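Long-range contacts in cystathionine beta-lyases/cystathionine gamma-synthases (Corynebacterium glutamicum, PDB 5X5H), which probably catalyses the pyridoxal-phosphate-dependent joining of O-succinyl-L-homoserine and L-cysteine into cystathionine, with release of succinate, in methionine biosynthesis: residues T86-R91 and L113-F118; A106-R112 and T347-A351. All blocks are in the same frame, centred on the assembly; numbering follows the deposited sequence.

Interaction 1: T86-R91 and L113-F118; sequences TDILFR and LIDTVF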
ATOM      1  N   THR A  86       9.813 -18.351 -14.699  1.00 10.76           N
ATOM      2  CA  THR A  86      10.681 -19.407 -15.307  1.00 11.55           C
ATOM      3  C   THR A  86       9.889 -20.713 -15.285  1.00 12.40           C
ATOM      4  O   THR A  86       9.849 -21.431 -16.305  1.00 12.76           O
ATOM      5  CB  THR A  86      11.980 -19.533 -14.512  1.00 12.20           C
ATOM      6  OG1 THR A  86      12.727 -18.281 -14.593  1.00 13.82           O
ATOM      7  CG2 THR A  86      12.890 -20.638 -15.031  1.00 12.34           C
ATOM      8  N   ASP A  87       9.283 -21.064 -14.181  1.00 11.67           N
ATOM      9  CA  ASP A  87       8.529 -22.289 -14.086  1.00 11.68           C
ATOM     10  C   ASP A  87       7.407 -22.367 -15.095  1.00 12.47           C
ATOM     11  O   ASP A  87       7.208 -23.381 -15.777  1.00 12.83           O
ATOM     12  CB  ASP A  87       7.997 -22.385 -12.671  1.00 12.26           C
ATOM     13  CG  ASP A  87       7.170 -23.608 -12.444  1.00 15.66           C
ATOM     14  OD1 ASP A  87       7.778 -24.729 -12.456  1.00 16.05           O
ATOM     15  OD2 ASP A  87       5.909 -23.556 -12.158  1.00 16.59           O
ATOM     16  N   ILE A  88       6.664 -21.296 -15.247  1.00 11.61           N
ATOM     17  CA  ILE A  88       5.582 -21.246 -16.248  1.00 11.85           C
ATOM     18  C   ILE A  88       6.146 -21.386 -17.631  1.00 12.72           C
ATOM     19  O   ILE A  88       5.581 -22.178 -18.438  1.00 13.32           O
ATOM     20  CB  ILE A  88       4.796 -19.912 -16.140  1.00 14.73           C
ATOM     21  CG1 ILE A  88       3.997 -19.821 -14.836  1.00 18.20           C
ATOM     22  CG2 ILE A  88       3.839 -19.781 -17.326  1.00 16.27           C
ATOM     23  CD1 ILE A  88       3.009 -20.924 -14.577  1.00 21.76           C
ATOM     24  N   LEU A  89       7.235 -20.701 -17.990  1.00 12.57           N
ATOM     25  CA  LEU A  89       7.757 -20.815 -19.334  1.00 14.86           C
ATOM     26  C   LEU A  89       8.233 -22.234 -19.568  1.00 14.42           C
ATOM     27  O   LEU A  89       7.976 -22.849 -20.643  1.00 15.65           O
ATOM     28  CB  LEU A  89       8.869 -19.753 -19.577  1.00 19.04           C
ATOM     29  CG  LEU A  89       9.291 -19.182 -20.870  1.00 21.83           C
ATOM     30  CD1 LEU A  89       8.175 -18.964 -21.840  1.00 19.09           C
ATOM     31  CD2 LEU A  89      10.235 -18.054 -20.509  1.00 25.70           C
ATOM     32  N   PHE A  90       8.854 -22.892 -18.611  1.00 13.65           N
ATOM     33  CA  PHE A  90       9.289 -24.257 -18.695  1.00 14.20           C
ATOM     34  C   PHE A  90       8.073 -25.157 -19.012  1.00 14.68           C
ATOM     35  O   PHE A  90       8.135 -26.117 -19.817  1.00 16.20           O
ATOM     36  CB  PHE A  90       9.993 -24.835 -17.464  1.00 15.27           C
ATOM     37  CG  PHE A  90      11.402 -24.385 -17.213  1.00 14.58           C
ATOM     38  CD1 PHE A  90      12.147 -23.602 -18.061  1.00 17.00           C
ATOM     39  CD2 PHE A  90      11.949 -24.708 -16.013  1.00 18.88           C
ATOM     40  CE1 PHE A  90      13.478 -23.200 -17.725  1.00 18.10           C
ATOM     41  CE2 PHE A  90      13.252 -24.329 -15.693  1.00 17.53           C
ATOM     42  CZ  PHE A  90      13.973 -23.616 -16.565  1.00 16.35           C
ATOM     43  N   ARG A  91       6.951 -24.957 -18.304  1.00 13.03           N
ATOM     44  CA  ARG A  91       5.781 -25.809 -18.427  1.00 14.22           C
ATOM     45  C   ARG A  91       5.110 -25.623 -19.719  1.00 15.15           C
ATOM     46  O   ARG A  91       4.380 -26.559 -20.099  1.00 17.29           O
ATOM     47  CB  ARG A  91       4.862 -25.582 -17.188  1.00 14.62           C
ATOM     48  CG  ARG A  91       5.543 -26.139 -15.963  1.00 15.82           C
ATOM     49  CD  ARG A  91       4.882 -25.523 -14.746  1.00 18.92           C
ATOM     50  NE  ARG A  91       3.734 -26.315 -14.422  1.00 19.77           N
ATOM     51  CZ  ARG A  91       2.913 -26.086 -13.410  1.00 18.72           C
ATOM     52  NH1 ARG A  91       3.126 -25.063 -12.628  1.00 19.49           N
ATOM     53  NH2 ARG A  91       2.013 -26.995 -13.121  1.00 19.21           N
ATOM     54  N   LEU A 113      15.646 -25.616 -10.104  1.00 13.98           N
ATOM     55  CA  LEU A 113      14.341 -25.975 -10.662  1.00 13.37           C
ATOM     56  C   LEU A 113      14.430 -27.055 -11.693  1.00 14.32           C
ATOM     57  O   LEU A 113      13.638 -27.995 -11.666  1.00 14.56           O
ATOM     58  CB  LEU A 113      13.695 -24.701 -11.287  1.00 15.01           C
ATOM     59  CG  LEU A 113      12.232 -24.814 -11.817  1.00 15.71           C
ATOM     60  CD1 LEU A 113      11.258 -25.259 -10.788  1.00 16.34           C
ATOM     61  CD2 LEU A 113      11.807 -23.469 -12.438  1.00 17.26           C
ATOM     62  N   ILE A 114      15.363 -26.944 -12.621  1.00 13.87           N
ATOM     63  CA  ILE A 114      15.544 -28.007 -13.628  1.00 16.32           C
ATOM     64  C   ILE A 114      15.932 -29.355 -12.981  1.00 17.02           C
ATOM     65  O   ILE A 114      15.332 -30.375 -13.251  1.00 17.31           O
ATOM     66  CB  ILE A 114      16.591 -27.575 -14.625  1.00 18.39           C
ATOM     67  CG1 ILE A 114      16.070 -26.344 -15.410  1.00 18.63           C
ATOM     68  CG2 ILE A 114      16.921 -28.824 -15.494  1.00 20.15           C
ATOM     69  CD1 ILE A 114      17.142 -25.623 -16.188  1.00 21.98           C
ATOM     70  N   ASP A 115      16.957 -29.250 -12.159  1.00 15.80           N
ATOM     71  CA  ASP A 115      17.643 -30.458 -11.726  1.00 17.79           C
ATOM     72  C   ASP A 115      16.861 -31.176 -10.623  1.00 19.06           C
ATOM     73  O   ASP A 115      16.894 -32.417 -10.603  1.00 18.46           O
ATOM     74  CB  ASP A 115      19.004 -30.141 -11.222  1.00 19.19           C
ATOM     75  CG  ASP A 115      19.742 -31.435 -10.715  1.00 21.03           C
ATOM     76  OD1 ASP A 115      20.107 -32.245 -11.574  1.00 22.11           O
ATOM     77  OD2 ASP A 115      19.900 -31.596  -9.504  1.00 20.91           O
ATOM     78  N   THR A 116      16.190 -30.486  -9.700  1.00 15.06           N
ATOM     79  CA  THR A 116      15.386 -31.137  -8.669  1.00 16.92           C
ATOM     80  C   THR A 116      13.980 -31.414  -9.112  1.00 20.62           C
ATOM     81  O   THR A 116      13.452 -32.516  -8.925  1.00 22.62           O
ATOM     82  CB  THR A 116      15.438 -30.303  -7.343  1.00 19.10           C
ATOM     83  OG1 THR A 116      16.756 -30.300  -6.785  1.00 21.96           O
ATOM     84  CG2 THR A 116      14.464 -30.891  -6.318  1.00 22.10           C
ATOM     85  N   VAL A 117      13.314 -30.449  -9.711  1.00 17.06           N
ATOM     86  CA  VAL A 117      11.926 -30.601 -10.042  1.00 16.48           C
ATOM     87  C   VAL A 117      11.676 -31.165 -11.417  1.00 16.58           C
ATOM     88  O   VAL A 117      11.013 -32.211 -11.563  1.00 17.12           O
ATOM     89  CB  VAL A 117      11.153 -29.206  -9.836  1.00 15.95           C
ATOM     90  CG1 VAL A 117       9.675 -29.311 -10.224  1.00 17.14           C
ATOM     91  CG2 VAL A 117      11.337 -28.745  -8.390  1.00 18.23           C
ATOM     92  N   PHE A 118      12.141 -30.530 -12.496  1.00 14.81           N
ATOM     93  CA  PHE A 118      11.737 -30.954 -13.800  1.00 15.02           C
ATOM     94  C   PHE A 118      12.273 -32.363 -14.176  1.00 16.16           C
ATOM     95  O   PHE A 118      11.600 -33.093 -14.906  1.00 17.10           O
ATOM     96  CB  PHE A 118      11.971 -29.904 -14.882  1.00 15.68           C
ATOM     97  CG  PHE A 118      10.917 -28.837 -14.882  1.00 16.67           C
ATOM     98  CD1 PHE A 118      10.906 -27.903 -13.882  1.00 16.45           C
ATOM     99  CD2 PHE A 118       9.843 -28.954 -15.711  1.00 18.57           C
ATOM    100  CE1 PHE A 118       9.889 -26.951 -13.793  1.00 16.89           C
ATOM    101  CE2 PHE A 118       8.828 -27.992 -15.689  1.00 18.32           C
ATOM    102  CZ  PHE A 118       8.817 -27.056 -14.677  1.00 17.42           C
TER
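This is a buried helix-helix contact in the large, PLP-binding domain of a fold type I enzyme, where helix 82-93 meets the end of helix 108-118. The second helix is the connection of a beta-alpha-beta unit, linking the neighbouring parallel strands 99-103 and 124-128 of the seven-stranded sheet. The two segments cross at -65° with their axes 12.1 Å apart, a gap wide enough for large side chains to fill. Phe90, Phe118 and Leu113 fill most of it, with Phe90 making the largest contribution. The edge of its ring points at the face of Phe118 in a T-shaped pair, with centroids 5.3 Å apart and planes at 86°, while its CB sits over the same face as a CH-pi contact. Further round the Phe90 ring, CE2 lies 3.5 Å from Ile114 CG1 and 3.7 Å from Leu113 CD2. On the sheet side, Phe90 packs on Leu146 and edge-to-face with Trp148 of strand 144-150, and Ile114 touches Ile100 and Leu102 of strand 99-103. The polar side faces the second subunit. Within the helix, Arg91 NH1 bridges to Asp87 OD2 at 3.2 Å, and Asp87 and Arg91 exchange salt bridges with Arg91 and Asp87 of that subunit. The edge of the Phe118 ring meets both side chains, CZ 3.6 Å from Arg91 CG and CE1 3.3 Å from Asp87 OD1.

Interaction 2: A106-R112 and T347-A351; sequences AYGGTYR and THQSA. With PLP (pyridoxal-5'-phosphate), chain B.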
ATOM      1  N   ALA A 106      24.964 -19.861 -13.989  1.00 22.93           N
ATOM      2  CA  ALA A 106      23.521 -19.490 -14.060  1.00 25.87           C
ATOM      3  C   ALA A 106      23.008 -19.378 -12.691  1.00 27.07           C
ATOM      4  O   ALA A 106      23.590 -19.945 -11.720  1.00 24.85           O
ATOM      5  CB  ALA A 106      22.693 -20.538 -14.838  1.00 26.45           C
ATOM      6  N   TYR A 107      21.902 -18.684 -12.558  1.00 21.36           N
ATOM      7  CA  TYR A 107      21.327 -18.488 -11.333  1.00 20.75           C
ATOM      8  C   TYR A 107      21.014 -19.922 -10.772  1.00 18.52           C
ATOM      9  O   TYR A 107      20.414 -20.825 -11.423  1.00 19.31           O
ATOM     10  CB  TYR A 107      20.033 -17.567 -11.439  1.00 19.73           C
ATOM     11  CG  TYR A 107      19.392 -17.424 -10.185  1.00 19.93           C
ATOM     12  CD1 TYR A 107      20.066 -16.946  -9.014  1.00 19.41           C
ATOM     13  CD2 TYR A 107      18.054 -17.758  -9.966  1.00 18.22           C
ATOM     14  CE1 TYR A 107      19.503 -16.862  -7.735  1.00 23.64           C
ATOM     15  CE2 TYR A 107      17.502 -17.651  -8.759  1.00 18.18           C
ATOM     16  CZ  TYR A 107      18.133 -17.181  -7.589  1.00 19.20           C
ATOM     17  OH  TYR A 107      17.562 -17.171  -6.321  1.00 24.70           O
ATOM     18  N   GLY A 108      21.456 -20.042  -9.542  1.00 20.16           N
ATOM     19  CA  GLY A 108      21.331 -21.331  -8.814  1.00 18.37           C
ATOM     20  C   GLY A 108      19.859 -21.760  -8.734  1.00 18.61           C
ATOM     21  O   GLY A 108      19.562 -22.948  -8.846  1.00 17.38           O
ATOM     22  N   GLY A 109      18.935 -20.783  -8.646  1.00 16.66           N
ATOM     23  CA  GLY A 109      17.547 -21.152  -8.609  1.00 15.51           C
ATOM     24  C   GLY A 109      16.997 -21.776  -9.925  1.00 14.86           C
ATOM     25  O   GLY A 109      16.207 -22.684  -9.881  1.00 13.47           O
ATOM     26  N   THR A 110      17.446 -21.312 -11.077  1.00 13.45           N
ATOM     27  CA  THR A 110      17.128 -21.863 -12.348  1.00 13.61           C
ATOM     28  C   THR A 110      17.584 -23.363 -12.455  1.00 13.80           C
ATOM     29  O   THR A 110      16.855 -24.267 -12.864  1.00 14.39           O
ATOM     30  CB  THR A 110      17.655 -21.061 -13.531  1.00 16.33           C
ATOM     31  OG1 THR A 110      17.257 -19.687 -13.347  1.00 17.61           O
ATOM     32  CG2 THR A 110      17.188 -21.612 -14.798  1.00 18.81           C
ATOM     33  N   TYR A 111      18.845 -23.503 -12.085  1.00 16.55           N
ATOM     34  CA  TYR A 111      19.430 -24.825 -12.064  1.00 16.75           C
ATOM     35  C   TYR A 111      18.704 -25.807 -11.107  1.00 14.54           C
ATOM     36  O   TYR A 111      18.370 -26.914 -11.528  1.00 16.50           O
ATOM     37  CB  TYR A 111      20.950 -24.726 -11.606  1.00 17.06           C
ATOM     38  CG  TYR A 111      21.554 -26.159 -11.362  1.00 19.44           C
ATOM     39  CD1 TYR A 111      21.789 -26.953 -12.434  1.00 19.19           C
ATOM     40  CD2 TYR A 111      21.696 -26.634 -10.089  1.00 22.71           C
ATOM     41  CE1 TYR A 111      22.232 -28.296 -12.224  1.00 21.39           C
ATOM     42  CE2 TYR A 111      22.134 -27.936  -9.890  1.00 22.22           C
ATOM     43  CZ  TYR A 111      22.418 -28.685 -10.948  1.00 22.08           C
ATOM     44  OH  TYR A 111      22.825 -30.053 -10.676  1.00 29.49           O
ATOM     45  N   ARG A 112      18.368 -25.361  -9.922  1.00 13.30           N
ATOM     46  CA  ARG A 112      17.675 -26.150  -8.924  1.00 13.68           C
ATOM     47  C   ARG A 112      16.325 -26.541  -9.463  1.00 15.52           C
ATOM     48  O   ARG A 112      15.881 -27.674  -9.334  1.00 15.34           O
ATOM     49  CB  ARG A 112      17.577 -25.462  -7.587  1.00 17.13           C
ATOM     50  CG  ARG A 112      16.766 -26.204  -6.512  1.00 22.28           C
ATOM     51  CD  ARG A 112      16.778 -25.457  -5.200  1.00 31.46           C
ATOM     52  NE  ARG A 112      16.681 -24.004  -5.510  1.00 42.03           N
ATOM     53  CZ  ARG A 112      15.965 -23.076  -4.870  1.00 45.29           C
ATOM     54  NH1 ARG A 112      15.193 -23.359  -3.812  1.00 58.16           N
ATOM     55  NH2 ARG A 112      16.012 -21.825  -5.305  1.00 34.70           N
ATOM     56  N   THR A 347      23.840 -17.232  -2.666  1.00 22.21           N
ATOM     57  CA  THR A 347      22.804 -17.442  -3.743  1.00 23.14           C
ATOM     58  C   THR A 347      22.968 -18.700  -4.574  1.00 22.51           C
ATOM     59  O   THR A 347      22.022 -19.174  -5.252  1.00 25.17           O
ATOM     60  CB  THR A 347      22.818 -16.288  -4.764  1.00 22.86           C
ATOM     61  OG1 THR A 347      24.161 -16.146  -5.285  1.00 21.71           O
ATOM     62  CG2 THR A 347      22.263 -14.968  -4.112  1.00 26.33           C
ATOM     63  N   HIS A 348      24.220 -19.251  -4.588  1.00 21.25           N
ATOM     64  CA  HIS A 348      24.552 -20.365  -5.442  1.00 21.20           C
ATOM     65  C   HIS A 348      24.941 -21.561  -4.618  1.00 25.44           C
ATOM     66  O   HIS A 348      25.520 -22.505  -5.178  1.00 22.77           O
ATOM     67  CB  HIS A 348      25.669 -19.998  -6.476  1.00 22.49           C
ATOM     68  CG  HIS A 348      25.182 -19.091  -7.558  1.00 21.38           C
ATOM     69  ND1 HIS A 348      24.765 -17.798  -7.298  1.00 23.35           N
ATOM     70  CD2 HIS A 348      24.924 -19.322  -8.850  1.00 22.04           C
ATOM     71  CE1 HIS A 348      24.321 -17.238  -8.420  1.00 24.94           C
ATOM     72  NE2 HIS A 348      24.397 -18.153  -9.388  1.00 24.17           N
ATOM     73  N   GLN A 349      24.607 -21.579  -3.329  1.00 23.38           N
ATOM     74  CA  GLN A 349      24.903 -22.804  -2.544  1.00 26.88           C
ATOM     75  C   GLN A 349      24.187 -24.026  -3.189  1.00 26.54           C
ATOM     76  O   GLN A 349      24.782 -25.137  -3.218  1.00 26.71           O
ATOM     77  CB  GLN A 349      24.504 -22.591  -1.086  1.00 35.19           C
ATOM     78  CG  GLN A 349      24.456 -23.885  -0.275  1.00 42.65           C
ATOM     79  CD  GLN A 349      24.400 -23.629   1.210  1.00 56.25           C
ATOM     80  OE1 GLN A 349      24.039 -22.531   1.666  1.00 65.44           O
ATOM     81  NE2 GLN A 349      24.738 -24.654   1.981  1.00 62.79           N
ATOM     82  N   SER A 350      23.047 -23.803  -3.830  1.00 30.65           N
ATOM     83  CA  SER A 350      22.264 -24.843  -4.543  1.00 28.04           C
ATOM     84  C   SER A 350      22.977 -25.414  -5.763  1.00 32.58           C
ATOM     85  O   SER A 350      22.561 -26.478  -6.249  1.00 33.89           O
ATOM     86  CB  SER A 350      20.818 -24.364  -5.006  1.00 36.38           C
ATOM     87  OG  SER A 350      20.847 -23.159  -5.799  1.00 41.96           O
ATOM     88  N   ALA A 351      24.001 -24.714  -6.290  1.00 29.12           N
ATOM     89  CA  ALA A 351      24.780 -25.214  -7.468  1.00 27.10           C
ATOM     90  C   ALA A 351      25.992 -26.090  -7.044  1.00 27.82           C
ATOM     91  O   ALA A 351      26.701 -26.632  -7.911  1.00 26.45           O
ATOM     92  CB  ALA A 351      25.165 -24.061  -8.403  1.00 27.50           C
TER
HETATM   93  N1  PLP B 401      17.379 -14.951 -12.935  1.00 14.06           N
HETATM   94  C2  PLP B 401      18.392 -14.234 -12.501  1.00 13.94           C
HETATM   95  C2A PLP B 401      19.474 -13.931 -13.481  1.00 15.89           C
HETATM   96  C3  PLP B 401      18.340 -13.664 -11.273  1.00 15.46           C
HETATM   97  O3  PLP B 401      19.356 -12.878 -10.777  1.00 19.57           O
HETATM   98  C4  PLP B 401      17.261 -13.887 -10.401  1.00 14.37           C
HETATM   99  C4A PLP B 401      17.248 -13.269  -9.063  1.00 23.97           C
HETATM  100  C5  PLP B 401      16.255 -14.794 -10.811  1.00 12.05           C
HETATM  101  C6  PLP B 401      16.367 -15.280 -12.102  1.00 13.76           C
HETATM  102  C5A PLP B 401      15.089 -15.232  -9.927  1.00 12.61           C
HETATM  103  O4P PLP B 401      14.117 -14.147  -9.745  1.00 13.21           O
HETATM  104  P   PLP B 401      13.283 -14.039  -8.401  1.00 12.35           P
HETATM  105  O1P PLP B 401      14.274 -13.919  -7.260  1.00 13.29           O
HETATM  106  O2P PLP B 401      12.475 -12.795  -8.718  1.00 11.62           O
HETATM  107  O3P PLP B 401      12.394 -15.280  -8.298  1.00 11.73           O
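This contact backs one wall of the cofactor pocket, formed by Tyr107, whose ring has PLP over one face; the nearest atoms are Tyr107 CD2 and PLP C5, 3.6 Å apart. Its hydroxyl is hydrogen-bonded to Arg54 of the second subunit, a residue that also binds PLP. Away from the cofactor, segment 347-351 packs on the same turn of chain. The edge of the His348 ring faces Ala106 O, with NE2 3.0 Å from it; NE2 is also 3.6 Å from Tyr107 CA and is hydrogen-bonded to Asn154 O, while ND1 donates to Thr347 OG1 at 2.7 Å. In the fold type I architecture this joins two domains: Tyr107 is the N-cap of helix 108-118 in the PLP-binding domain, whereas Thr347 to Ala351 belong to the loop between strands 339-341 and 362-366 of the C-terminal five-stranded sheet. The approach is close at Gly108, whose CA is 4.8 Å from His348 CA. A CB on Gly108 would fall 2.7 Å from Ser350 OG and 3.0 Å from Thr347 O, both clashes. One turn on, Tyr111 CD2 lies 3.9 Å from Ser350 O and Arg112 NE 4.2 Å from Ser350 CB.

Helix 108-118 is common to both contacts: interaction 2 uses its first turn and the residues just before it, interaction 1 its second half. The centres are about 12 Å apart, and the two touch directly where Phe90 CZ packs on Thr110 CG2 at 4.2 Å. Along the chain the order is 86-91, 106-112, 113-118, 347-351, so the segments alternate. The helix thus packs against helix 82-93 of the large domain through its second half, and at its start against a loop of the C-terminal domain that begins at Thr347, 235 residues after Arg112. Both contacts also touch the second subunit, placing the helix between the PLP pocket, the domain junction and the subunit interface.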